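Side-chain contacts in N-(5'-phosphoribosyl)anthranilate isomerase (Pyrococcus furiosus, PDB 4AAJ), which catalyses the isomerisation of N-(5-phospho-beta-D-ribosyl)anthranilate to 1-(2-carboxyphenylamino)-1-deoxy-D-ribulose 5-phosphate, the third of five steps from chorismate to L-tryptophan: residues P71-S76 and F117-F122; A87-G92 and K112-F117. All blocks are in the same frame, centred on the assembly; numbering follows the deposited sequence.

Interaction 1: P71-S76 and F117-F122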
loop_
_atom_site.group_PDB
_atom_site.type_symbol
_atom_site.label_atom_id
_atom_site.label_comp_id
_atom_site.label_asym_id
_atom_site.label_seq_id
_atom_site.Cartn_x
_atom_site.Cartn_y
_atom_site.Cartn_z
ATOM N N PRO A 71 9.044 -8.140 -0.110
ATOM C CA PRO A 71 8.818 -7.128 0.924
ATOM C C PRO A 71 7.428 -7.259 1.545
ATOM O O PRO A 71 6.430 -7.383 0.829
ATOM C CB PRO A 71 8.929 -5.818 0.145
ATOM C CG PRO A 71 9.940 -6.147 -0.919
ATOM C CD PRO A 71 9.604 -7.546 -1.346
ATOM N N VAL A 72 7.394 -7.238 2.872
ATOM C CA VAL A 72 6.133 -7.225 3.607
ATOM C C VAL A 72 6.006 -5.876 4.313
ATOM O O VAL A 72 6.798 -5.528 5.192
ATOM C CB VAL A 72 6.080 -8.372 4.639
ATOM C CG1 VAL A 72 4.779 -8.321 5.457
ATOM C CG2 VAL A 72 6.186 -9.707 3.932
ATOM N N PHE A 73 5.008 -5.104 3.906
ATOM C CA PHE A 73 4.760 -3.819 4.533
ATOM C C PHE A 73 3.992 -4.020 5.844
ATOM O O PHE A 73 2.993 -4.716 5.864
ATOM C CB PHE A 73 3.981 -2.918 3.575
ATOM C CG PHE A 73 4.859 -2.284 2.516
ATOM C CD1 PHE A 73 5.218 -2.997 1.370
ATOM C CD2 PHE A 73 5.348 -0.996 2.696
ATOM C CE1 PHE A 73 6.064 -2.419 0.408
ATOM C CE2 PHE A 73 6.180 -0.405 1.741
ATOM C CZ PHE A 73 6.539 -1.126 0.600
ATOM N N LEU A 74 4.487 -3.415 6.915
ATOM C CA LEU A 74 3.713 -3.311 8.164
ATOM C C LEU A 74 2.763 -2.121 7.996
ATOM O O LEU A 74 3.205 -0.974 7.937
ATOM C CB LEU A 74 4.667 -3.098 9.329
ATOM C CG LEU A 74 4.107 -3.187 10.752
ATOM C CD1 LEU A 74 3.759 -4.645 11.030
ATOM C CD2 LEU A 74 5.137 -2.650 11.739
ATOM N N VAL A 75 1.464 -2.408 7.883
ATOM C CA VAL A 75 0.458 -1.410 7.485
ATOM C C VAL A 75 -0.315 -1.029 8.731
ATOM O O VAL A 75 -0.813 -1.907 9.424
ATOM C CB VAL A 75 -0.537 -2.002 6.469
ATOM C CG1 VAL A 75 -1.564 -0.969 6.018
ATOM C CG2 VAL A 75 0.197 -2.590 5.256
ATOM N N SER A 76 -0.420 0.260 9.019
ATOM C CA SER A 76 -1.149 0.667 10.216
ATOM C C SER A 76 -1.668 2.103 10.133
ATOM O O SER A 76 -1.135 2.936 9.382
ATOM C CB SER A 76 -0.242 0.534 11.425
ATOM O OG SER A 76 -0.962 0.717 12.647
ATOM N N PHE A 117 11.941 1.313 4.894
ATOM C CA PHE A 117 11.366 1.926 3.700
ATOM C C PHE A 117 9.939 2.351 4.040
ATOM O O PHE A 117 9.161 1.541 4.526
ATOM C CB PHE A 117 11.355 0.894 2.579
ATOM C CG PHE A 117 10.797 1.395 1.270
ATOM C CD1 PHE A 117 9.419 1.545 1.084
ATOM C CD2 PHE A 117 11.652 1.663 0.200
ATOM C CE1 PHE A 117 8.900 1.986 -0.125
ATOM C CE2 PHE A 117 11.137 2.097 -1.022
ATOM C CZ PHE A 117 9.766 2.255 -1.187
ATOM N N VAL A 118 9.606 3.611 3.780
ATOM C CA VAL A 118 8.308 4.156 4.179
ATOM C C VAL A 118 7.397 4.472 3.006
ATOM O O VAL A 118 7.718 5.321 2.152
ATOM C CB VAL A 118 8.454 5.430 5.046
ATOM C CG1 VAL A 118 7.074 5.935 5.473
ATOM C CG2 VAL A 118 9.312 5.162 6.275
ATOM N N MET A 119 6.241 3.812 2.974
ATOM C CA MET A 119 5.210 4.195 2.035
ATOM C C MET A 119 4.147 4.936 2.820
ATOM O O MET A 119 3.681 4.450 3.855
ATOM C CB MET A 119 4.618 2.989 1.316
ATOM C CG MET A 119 3.522 3.381 0.329
ATOM S SD MET A 119 3.324 2.233 -1.044
ATOM C CE MET A 119 2.938 0.751 -0.115
ATOM N N LYS A 120 3.808 6.138 2.371
ATOM C CA LYS A 120 2.742 6.889 3.031
ATOM C C LYS A 120 1.514 6.969 2.140
ATOM O O LYS A 120 1.625 7.191 0.929
ATOM C CB LYS A 120 3.184 8.297 3.489
ATOM C CG LYS A 120 1.996 9.075 4.070
ATOM C CD LYS A 120 2.337 10.303 4.888
ATOM C CE LYS A 120 1.098 11.187 5.001
ATOM N NZ LYS A 120 0.180 10.798 6.109
ATOM N N ALA A 121 0.349 6.776 2.751
ATOM C CA ALA A 121 -0.944 6.825 2.080
ATOM C C ALA A 121 -1.550 8.216 2.106
ATOM O O ALA A 121 -1.579 8.873 3.152
ATOM C CB ALA A 121 -1.909 5.846 2.733
ATOM N N PHE A 122 -2.036 8.654 0.949
ATOM C CA PHE A 122 -2.721 9.933 0.826
ATOM C C PHE A 122 -4.089 9.691 0.191
ATOM O O PHE A 122 -4.214 8.970 -0.808
ATOM C CB PHE A 122 -1.891 10.920 -0.012
ATOM C CG PHE A 122 -0.587 11.331 0.626
ATOM C CD1 PHE A 122 0.571 10.572 0.436
ATOM C CD2 PHE A 122 -0.500 12.490 1.398
ATOM C CE1 PHE A 122 1.779 10.954 1.008
ATOM C CE2 PHE A 122 0.705 12.877 1.973
ATOM C CZ PHE A 122 1.849 12.104 1.780
#

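Interaction 2: A87-G92 and K112-F117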
loop_
_atom_site.group_PDB
_atom_site.type_symbol
_atom_site.label_atom_id
_atom_site.label_comp_id
_atom_site.label_asym_id
_atom_site.label_seq_id
_atom_site.Cartn_x
_atom_site.Cartn_y
_atom_site.Cartn_z
ATOM N N ALA A 87 6.262 -1.178 17.214
ATOM C CA ALA A 87 5.727 -2.161 16.284
ATOM C C ALA A 87 6.819 -2.731 15.371
ATOM O O ALA A 87 6.836 -3.923 15.087
ATOM C CB ALA A 87 4.596 -1.563 15.446
ATOM N N ILE A 88 7.705 -1.859 14.916
ATOM C CA ILE A 88 8.813 -2.254 14.042
ATOM C C ILE A 88 9.741 -3.220 14.793
ATOM O O ILE A 88 10.062 -4.298 14.274
ATOM C CB ILE A 88 9.575 -1.012 13.515
ATOM C CG1 ILE A 88 8.680 -0.194 12.576
ATOM C CG2 ILE A 88 10.855 -1.414 12.775
ATOM C CD1 ILE A 88 9.199 1.205 12.304
ATOM N N GLU A 89 10.105 -2.853 16.022
ATOM C CA GLU A 89 10.979 -3.668 16.872
ATOM C C GLU A 89 10.377 -5.036 17.150
ATOM O O GLU A 89 11.049 -6.075 17.044
ATOM C CB GLU A 89 11.265 -2.946 18.186
ATOM C CG GLU A 89 12.269 -1.819 18.057
ATOM C CD GLU A 89 12.464 -1.037 19.342
ATOM O OE1 GLU A 89 12.061 -1.520 20.427
ATOM O OE2 GLU A 89 13.030 0.071 19.268
ATOM N N ARG A 90 9.088 -5.033 17.479
ATOM C CA ARG A 90 8.381 -6.253 17.804
ATOM C C ARG A 90 8.164 -7.161 16.590
ATOM O O ARG A 90 8.043 -8.360 16.757
ATOM C CB ARG A 90 7.050 -5.942 18.533
ATOM C CG ARG A 90 7.237 -5.361 19.929
ATOM C CD ARG A 90 6.005 -4.603 20.421
ATOM N NE ARG A 90 6.256 -3.849 21.657
ATOM C CZ ARG A 90 5.513 -2.826 22.081
ATOM N NH1 ARG A 90 4.475 -2.408 21.369
ATOM N NH2 ARG A 90 5.817 -2.201 23.209
ATOM N N THR A 91 8.155 -6.614 15.367
ATOM C CA THR A 91 7.887 -7.434 14.180
ATOM C C THR A 91 9.076 -7.723 13.249
ATOM O O THR A 91 8.992 -8.639 12.431
ATOM C CB THR A 91 6.808 -6.822 13.267
ATOM O OG1 THR A 91 7.246 -5.517 12.841
ATOM C CG2 THR A 91 5.449 -6.735 13.991
ATOM N N GLY A 92 10.135 -6.925 13.358
ATOM C CA GLY A 92 11.282 -7.004 12.441
ATOM C C GLY A 92 10.997 -6.435 11.051
ATOM O O GLY A 92 11.728 -6.713 10.090
ATOM N N LYS A 112 15.622 7.052 9.811
ATOM C CA LYS A 112 17.006 7.157 10.282
ATOM C C LYS A 112 17.325 6.091 11.317
ATOM O O LYS A 112 18.299 5.351 11.167
ATOM C CB LYS A 112 17.308 8.554 10.839
ATOM C CG LYS A 112 17.059 9.699 9.865
ATOM C CD LYS A 112 17.779 9.502 8.535
ATOM C CE LYS A 112 17.276 10.476 7.476
ATOM N NZ LYS A 112 17.396 11.900 7.901
ATOM N N GLU A 113 16.489 6.003 12.350
ATOM C CA GLU A 113 16.716 5.074 13.455
ATOM C C GLU A 113 16.610 3.614 13.036
ATOM O O GLU A 113 17.378 2.776 13.505
ATOM C CB GLU A 113 15.756 5.378 14.615
ATOM C CG GLU A 113 15.904 4.466 15.825
ATOM C CD GLU A 113 15.141 4.954 17.046
ATOM O OE1 GLU A 113 14.454 5.994 16.963
ATOM O OE2 GLU A 113 15.225 4.288 18.098
ATOM N N PHE A 114 15.666 3.309 12.148
ATOM C CA PHE A 114 15.360 1.921 11.819
ATOM C C PHE A 114 15.735 1.497 10.396
ATOM O O PHE A 114 15.766 0.310 10.093
ATOM C CB PHE A 114 13.884 1.627 12.095
ATOM C CG PHE A 114 13.519 1.717 13.548
ATOM C CD1 PHE A 114 13.926 0.729 14.444
ATOM C CD2 PHE A 114 12.795 2.797 14.028
ATOM C CE1 PHE A 114 13.599 0.817 15.788
ATOM C CE2 PHE A 114 12.457 2.888 15.364
ATOM C CZ PHE A 114 12.864 1.897 16.248
ATOM N N GLY A 115 16.007 2.462 9.526
ATOM C CA GLY A 115 16.314 2.157 8.131
ATOM C C GLY A 115 15.155 1.529 7.373
ATOM O O GLY A 115 15.362 0.842 6.373
ATOM N N VAL A 116 13.932 1.747 7.854
ATOM C CA VAL A 116 12.744 1.242 7.170
ATOM C C VAL A 116 12.447 2.022 5.897
ATOM O O VAL A 116 12.713 3.227 5.818
ATOM C CB VAL A 116 11.482 1.233 8.068
ATOM C CG1 VAL A 116 11.593 0.164 9.150
ATOM C CG2 VAL A 116 11.207 2.605 8.680
ATOM N N PHE A 117 11.941 1.313 4.894
ATOM C CA PHE A 117 11.366 1.926 3.700
ATOM C C PHE A 117 9.939 2.351 4.040
ATOM O O PHE A 117 9.161 1.541 4.526
ATOM C CB PHE A 117 11.355 0.894 2.579
ATOM C CG PHE A 117 10.797 1.395 1.270
ATOM C CD1 PHE A 117 9.419 1.545 1.084
ATOM C CD2 PHE A 117 11.652 1.663 0.200
ATOM C CE1 PHE A 117 8.900 1.986 -0.125
ATOM C CE2 PHE A 117 11.137 2.097 -1.022
ATOM C CZ PHE A 117 9.766 2.255 -1.187
#

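Interaction 1: P71-S76 and F117-F122
Inside the closed eight-stranded parallel barrel, Phe73 of strand 72-76 meets Phe117 and Met119 of strand 117-123. The two strands are not sheet neighbours, since strand 95-98 runs between them, and no hydrogen bond joins 71-76 to 117-122; side chains alone span the gap, with the CA atoms of Phe73 and Met119 still 8.4 Å apart. All three contacting side chains set out from the backbone toward the other strand. The Phe73 ring is the central piece. Over one of its faces lies the Met119 methyl, CE being 4.1 Å from the centroid of the Phe73 ring. That methyl stands only 16° off the ring normal, the evidence for a CH-pi contact. Met119 has CG anti to the backbone N, and the bend at chi3 (60°) turns the methyl back over the ring. Its sulfur stands farther off and oblique, SD lying 5.3 Å from the Phe73 centroid, so this Met-aromatic contact is made chiefly through the methyl. The base of the same side chain also touches, with Met119 CB 3.8 Å from Phe73 CE2. That ring carbon meets Phe117 as well, CE2 of Phe73 lying 3.8 Å from CD1 of Phe117. The centroids of these two rings are 6.0 Å apart. Their planes are inclined at 82°. Tyr95, on the intervening strand, adds another ring against Phe73. Inward-pointing apolar side chains that meet across an intervening strand are characteristic of the packed interior of a TIM barrel, the (beta/alpha)8 fold of this isomerase.

Interaction 2: A87-G92 and K112-F117
Ile88 and Phe114 mark the closest backbone approach, their CA atoms 8.1 Å apart, where the final turns of helices 81-91 and 104-114 lie near each other; each helix is followed by a glycine of positive phi, Gly92 and Gly115. Two branches of Ile88 serve the contact. CG2, opposite the backbone N across the CA-CB bond, approaches the Phe114 ring obliquely, 4.1 Å from Phe114 CD1. Ile88 CG2 also lies 4.0 Å from Val116 CG1, the two side chains reaching tip to tip, and Ile88 CD1 adds a second touch there. Farther out, Glu89 crosses Phe114 at about a right angle: extended beyond CG, it sets OE2 at the ring edge, in plane, 3.5 Å from Phe114 CZ. The slightly positive C-H edge probably favours this oxygen, a gain that Glu113 OE2, 4.9 Å from Glu89 OE2, would partly offset. The carboxylate and ring planes are 56° apart, and Glu113 CG lies over one ring face. Replacing Phe114 by an alanine would probably open a gap beside Ile88 CG2 and leave the Glu89 chain without its aromatic support. Such packing of one helix on the next and its following turn belongs to the outer layer of the (beta/alpha)8 barrel.

In the fold
Phe117 belongs to both segment pairs: it ends 112-117 in interaction 2 and opens 117-122 in interaction 1, but its ring takes part only in the latter. The centres of the two contacts are about 11 Å apart; that of interaction 1 lies about 6 Å from the centre of the chain and that of interaction 2 about 17 Å, which separates barrel interior from helical shell. Leu74 bridges these layers. Next to Phe73 on its strand, it packs outward on helix 81-91, Leu74 CD2 lying 3.7 Å from Thr91 OG1 and 3.9 Å from Ala87 CB. Interaction 1 spans from the third barrel strand to the fifth, while interaction 2 joins the helices that follow the third and fourth.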